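Local coordinates for CADD-like protein of unknown function (Nostoc punctiforme, PDB 3B5O), which is of unknown function but resembles the CADD proteins and, as a member of the heme-oxygenase-like clan, probably acts as an oxidoreductase, at residues A[91-95]-A[96-100]; A[189-192]-A[193-197]. All coordinates share one frame; numbering follows the deposited sequence.

Interaction 1 (A[91-95]-A[96-100])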
loop_
_atom_site.group_PDB
_atom_site.type_symbol
_atom_site.label_atom_id
_atom_site.label_comp_id
_atom_site.label_asym_id
_atom_site.label_seq_id
_atom_site.Cartn_x
_atom_site.Cartn_y
_atom_site.Cartn_z
ATOM N N GLY A 91 -1.120 -20.817 -2.972
ATOM C CA GLY A 91 -1.505 -21.745 -4.028
ATOM C C GLY A 91 -1.412 -21.243 -5.454
ATOM O O GLY A 91 -2.058 -21.782 -6.359
ATOM N N GLY A 92 -0.615 -20.200 -5.676
ATOM C CA GLY A 92 -0.503 -19.606 -7.006
ATOM C C GLY A 92 -1.511 -18.493 -7.295
ATOM O O GLY A 92 -1.501 -17.916 -8.384
ATOM N N ILE A 93 -2.383 -18.194 -6.331
ATOM C CA ILE A 93 -3.371 -17.132 -6.482
ATOM C C ILE A 93 -2.760 -15.841 -5.919
ATOM O O ILE A 93 -2.334 -15.783 -4.766
ATOM C CB ILE A 93 -4.669 -17.436 -5.713
ATOM C CG1 ILE A 93 -5.250 -18.797 -6.122
ATOM C CG2 ILE A 93 -5.687 -16.342 -5.942
ATOM C CD1 ILE A 93 -6.414 -19.229 -5.236
ATOM N N SER A 94 -2.693 -14.810 -6.744
ATOM C CA SER A 94 -2.127 -13.550 -6.280
ATOM C C SER A 94 -2.941 -12.924 -5.159
ATOM O O SER A 94 -4.162 -13.109 -5.055
ATOM C CB SER A 94 -2.030 -12.540 -7.422
ATOM O OG SER A 94 -3.305 -12.078 -7.826
ATOM N N HIS A 95 -2.255 -12.143 -4.336
ATOM C CA HIS A 95 -2.934 -11.349 -3.310
ATOM C C HIS A 95 -3.995 -10.436 -3.894
ATOM O O HIS A 95 -5.085 -10.302 -3.332
ATOM C CB HIS A 95 -1.904 -10.575 -2.481
ATOM C CG HIS A 95 -1.066 -11.448 -1.599
ATOM N ND1 HIS A 95 -0.011 -10.962 -0.856
ATOM C CD2 HIS A 95 -1.132 -12.774 -1.335
ATOM C CE1 HIS A 95 0.534 -11.950 -0.174
ATOM N NE2 HIS A 95 -0.128 -13.060 -0.442
ATOM N N TYR A 96 -3.707 -9.821 -5.041
ATOM C CA TYR A 96 -4.672 -8.994 -5.732
ATOM C C TYR A 96 -5.936 -9.778 -6.062
ATOM O O TYR A 96 -7.051 -9.322 -5.823
ATOM C CB TYR A 96 -4.057 -8.376 -7.006
ATOM C CG TYR A 96 -5.075 -7.708 -7.869
ATOM C CD1 TYR A 96 -5.584 -6.449 -7.541
ATOM C CD2 TYR A 96 -5.612 -8.355 -8.965
ATOM C CE1 TYR A 96 -6.519 -5.851 -8.317
ATOM C CE2 TYR A 96 -6.581 -7.777 -9.733
ATOM C CZ TYR A 96 -7.052 -6.513 -9.407
ATOM O OH TYR A 96 -7.997 -5.927 -10.196
ATOM N N THR A 97 -5.763 -10.967 -6.620
ATOM C CA THR A 97 -6.905 -11.774 -6.996
ATOM C C THR A 97 -7.731 -12.202 -5.793
ATOM O O THR A 97 -8.967 -12.200 -5.879
ATOM C CB THR A 97 -6.441 -12.964 -7.829
ATOM O OG1 THR A 97 -6.004 -12.454 -9.087
ATOM C CG2 THR A 97 -7.586 -13.960 -8.045
ATOM N N LEU A 98 -7.072 -12.542 -4.691
ATOM C CA LEU A 98 -7.802 -12.907 -3.463
ATOM C C LEU A 98 -8.696 -11.754 -3.015
ATOM O O LEU A 98 -9.849 -11.947 -2.661
ATOM C CB LEU A 98 -6.850 -13.317 -2.354
ATOM C CG LEU A 98 -6.069 -14.615 -2.564
ATOM C CD1 LEU A 98 -5.021 -14.790 -1.475
ATOM C CD2 LEU A 98 -7.016 -15.839 -2.603
ATOM N N LEU A 99 -8.155 -10.546 -3.025
ATOM C CA LEU A 99 -8.957 -9.384 -2.684
ATOM C C LEU A 99 -10.091 -9.163 -3.678
ATOM O O LEU A 99 -11.258 -8.994 -3.288
ATOM C CB LEU A 99 -8.068 -8.131 -2.599
ATOM C CG LEU A 99 -8.788 -6.813 -2.337
ATOM C CD1 LEU A 99 -9.493 -6.842 -0.978
ATOM C CD2 LEU A 99 -7.775 -5.652 -2.405
ATOM N N ALA A 100 -9.776 -9.178 -4.974
ATOM C CA ALA A 100 -10.770 -8.887 -5.988
ATOM C C ALA A 100 -11.885 -9.933 -5.976
ATOM O O ALA A 100 -13.072 -9.588 -6.038
ATOM C CB ALA A 100 -10.119 -8.804 -7.383
#
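The backbone N of Thr-97 donates to Ser-94 OG at 3.0 Å with an N-H...O angle of 157°, the capping bond of a serine at the N-cap of helix 95-107. Thr-97 OG1 lies 3.0 Å from Ser-94 OG. The serine reaches this place because its OG stands between its own backbone N and carbonyl carbon (chi1 70°), turned back over the helix start. Behind the cap, Leu-98 N bonds to Ser-94 O at 3.0 Å and begins the regular helical ladder. One residue earlier, the side chain of Ile-93 crosses those of Thr-97 and Leu-98 at about a right angle: Ile-93 CG2 meets Leu-98 CD2 at 3.6 Å and Thr-97 CG2 at 3.7 Å, and the pairing of Ile-93 with Leu-98 is a hydrophobic staple beside the cap. His-95 NE2 hydrogen-bonds to Lys-178 NZ, and its ring meets that of His-179 edge-to-face. With an alanine in place of the capping serine, the amide of Thr-97 would probably lose its acceptor and the first turn be left to fray. The chemistry is that of an N-terminal cap, one hydroxyl oxygen standing in for the carbonyl that a preceding turn would have supplied.

Interaction 2 (A[189-192]-A[193-197])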
loop_
_atom_site.group_PDB
_atom_site.type_symbol
_atom_site.label_atom_id
_atom_site.label_comp_id
_atom_site.label_asym_id
_atom_site.label_seq_id
_atom_site.Cartn_x
_atom_site.Cartn_y
_atom_site.Cartn_z
ATOM N N ALA A 189 11.159 -7.766 8.516
ATOM C CA ALA A 189 12.538 -7.701 8.959
ATOM C C ALA A 189 13.462 -7.987 7.795
ATOM O O ALA A 189 14.565 -7.452 7.729
ATOM C CB ALA A 189 12.784 -8.703 10.087
ATOM N N GLY A 190 12.997 -8.840 6.882
ATOM C CA GLY A 190 13.793 -9.299 5.754
ATOM C C GLY A 190 14.283 -8.161 4.886
ATOM O O GLY A 190 15.460 -8.124 4.504
ATOM N N LEU A 191 13.393 -7.222 4.571
ATOM C CA LEU A 191 13.798 -6.082 3.741
ATOM C C LEU A 191 14.766 -5.181 4.496
ATOM O O LEU A 191 15.823 -4.843 3.970
ATOM C CB LEU A 191 12.588 -5.290 3.221
ATOM C CG LEU A 191 12.925 -4.200 2.192
ATOM C CD1 LEU A 191 13.692 -4.750 0.952
ATOM C CD2 LEU A 191 11.642 -3.424 1.786
ATOM N N ARG A 192 14.443 -4.828 5.740
ATOM C CA ARG A 192 15.328 -3.994 6.539
ATOM C C ARG A 192 16.709 -4.621 6.674
ATOM O O ARG A 192 17.705 -3.947 6.460
ATOM C CB ARG A 192 14.741 -3.709 7.941
ATOM C CG ARG A 192 15.740 -3.068 8.915
ATOM C CD ARG A 192 15.088 -2.685 10.247
ATOM N NE ARG A 192 14.490 -3.829 10.927
ATOM C CZ ARG A 192 15.168 -4.763 11.594
ATOM N NH1 ARG A 192 16.493 -4.721 11.683
ATOM N NH2 ARG A 192 14.507 -5.764 12.170
ATOM N N THR A 193 16.766 -5.903 7.029
ATOM C CA THR A 193 18.058 -6.545 7.255
ATOM C C THR A 193 18.857 -6.653 5.968
ATOM O O THR A 193 20.078 -6.488 5.993
ATOM C CB THR A 193 17.925 -7.920 7.937
ATOM O OG1 THR A 193 17.195 -8.815 7.106
ATOM C CG2 THR A 193 17.198 -7.782 9.244
ATOM N N SER A 194 18.179 -6.860 4.831
ATOM C CA SER A 194 18.903 -6.925 3.569
ATOM C C SER A 194 19.488 -5.575 3.189
ATOM O O SER A 194 20.626 -5.493 2.755
ATOM C CB SER A 194 18.042 -7.523 2.452
ATOM O OG SER A 194 17.035 -6.644 2.007
ATOM N N VAL A 195 18.710 -4.500 3.340
ATOM C CA VAL A 195 19.196 -3.177 2.995
ATOM C C VAL A 195 20.357 -2.769 3.913
ATOM O O VAL A 195 21.313 -2.137 3.466
ATOM C CB VAL A 195 18.065 -2.116 3.037
ATOM C CG1 VAL A 195 18.629 -0.706 2.906
ATOM C CG2 VAL A 195 17.021 -2.393 1.944
ATOM N N ALA A 196 20.262 -3.170 5.180
ATOM C CA ALA A 196 21.309 -2.846 6.169
ATOM C C ALA A 196 22.695 -3.309 5.727
ATOM O O ALA A 196 23.716 -2.680 6.067
ATOM C CB ALA A 196 20.957 -3.462 7.512
ATOM N N ALA A 197 22.739 -4.400 4.972
ATOM C CA ALA A 197 24.017 -4.956 4.484
ATOM C C ALA A 197 24.743 -4.093 3.442
ATOM O O ALA A 197 25.955 -4.247 3.236
ATOM C CB ALA A 197 23.789 -6.348 3.942
HETATM O O HOH W 1 17.334 -10.484 4.856
#
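This is a local contact between successive turns of the short helix 190-196, with i to i+4 backbone bonds and an i to i+3 hydroxyl bond; the helix packs against helices 2-18, 72-85 and 135-163 and follows an unmodelled part of the chain. Leu-191 O takes two donors: Val-195 N at 3.0 Å, and Ser-194 OG at 2.9 Å, which comes in from the side with a C=O...O angle of 118°. Ser-194 can do this because its OG sits between the backbone N and the carbonyl carbon (chi1 73°). One residue earlier, Thr-193 OG1 lies 3.0 Å from Ala-189 O, the acceptor that Thr-193 N uses at 2.8 Å. A water links Thr-193 OG1, at 2.8 Å, with Gly-190 O, to which it donates. Around the helix, the Arg-192 chain bends at chi3 (59°), and Thr-193 CG2 lies over one face of its guanidinium, 4.0 Å from Arg-192 NH1. That NH1 also makes a weak hydrogen bond to Asn-5. On the buried side Leu-191 CD1 and Val-195 CG2 approach to 4.2 Å, and both residues rest on Leu-139 of helix 135-163. Polar groups thus add to the backbone ladder of this short helix: the carbonyls of Leu-191 and Gly-190 each have a partner beyond the i+4 amide, Ser-194 OG for the one and the water for the other.

Overall arrangement
Interaction 1 comes first along the chain, at the start of helix 95-107, and interaction 2 follows much later, in helix 190-196. Their centres are 26 Å apart and their nearest atoms about 14 Å, so the two do not touch. Both belong to one all-helical domain of a single chain, interaction 2 lying farther out, with its centre about 19 Å from that of the chain against 15 Å for interaction 1. Helix 72-85 relates them: interaction 1 closes the loop that leaves its end, with backbone hydrogen bonds between His-95 and Glu-85, while Leu-191, Ser-194 and Val-195 of interaction 2 pack on Val-74, Glu-77 and Leu-78. The two contacts thus meet different parts of this helix, its last residue and its first half.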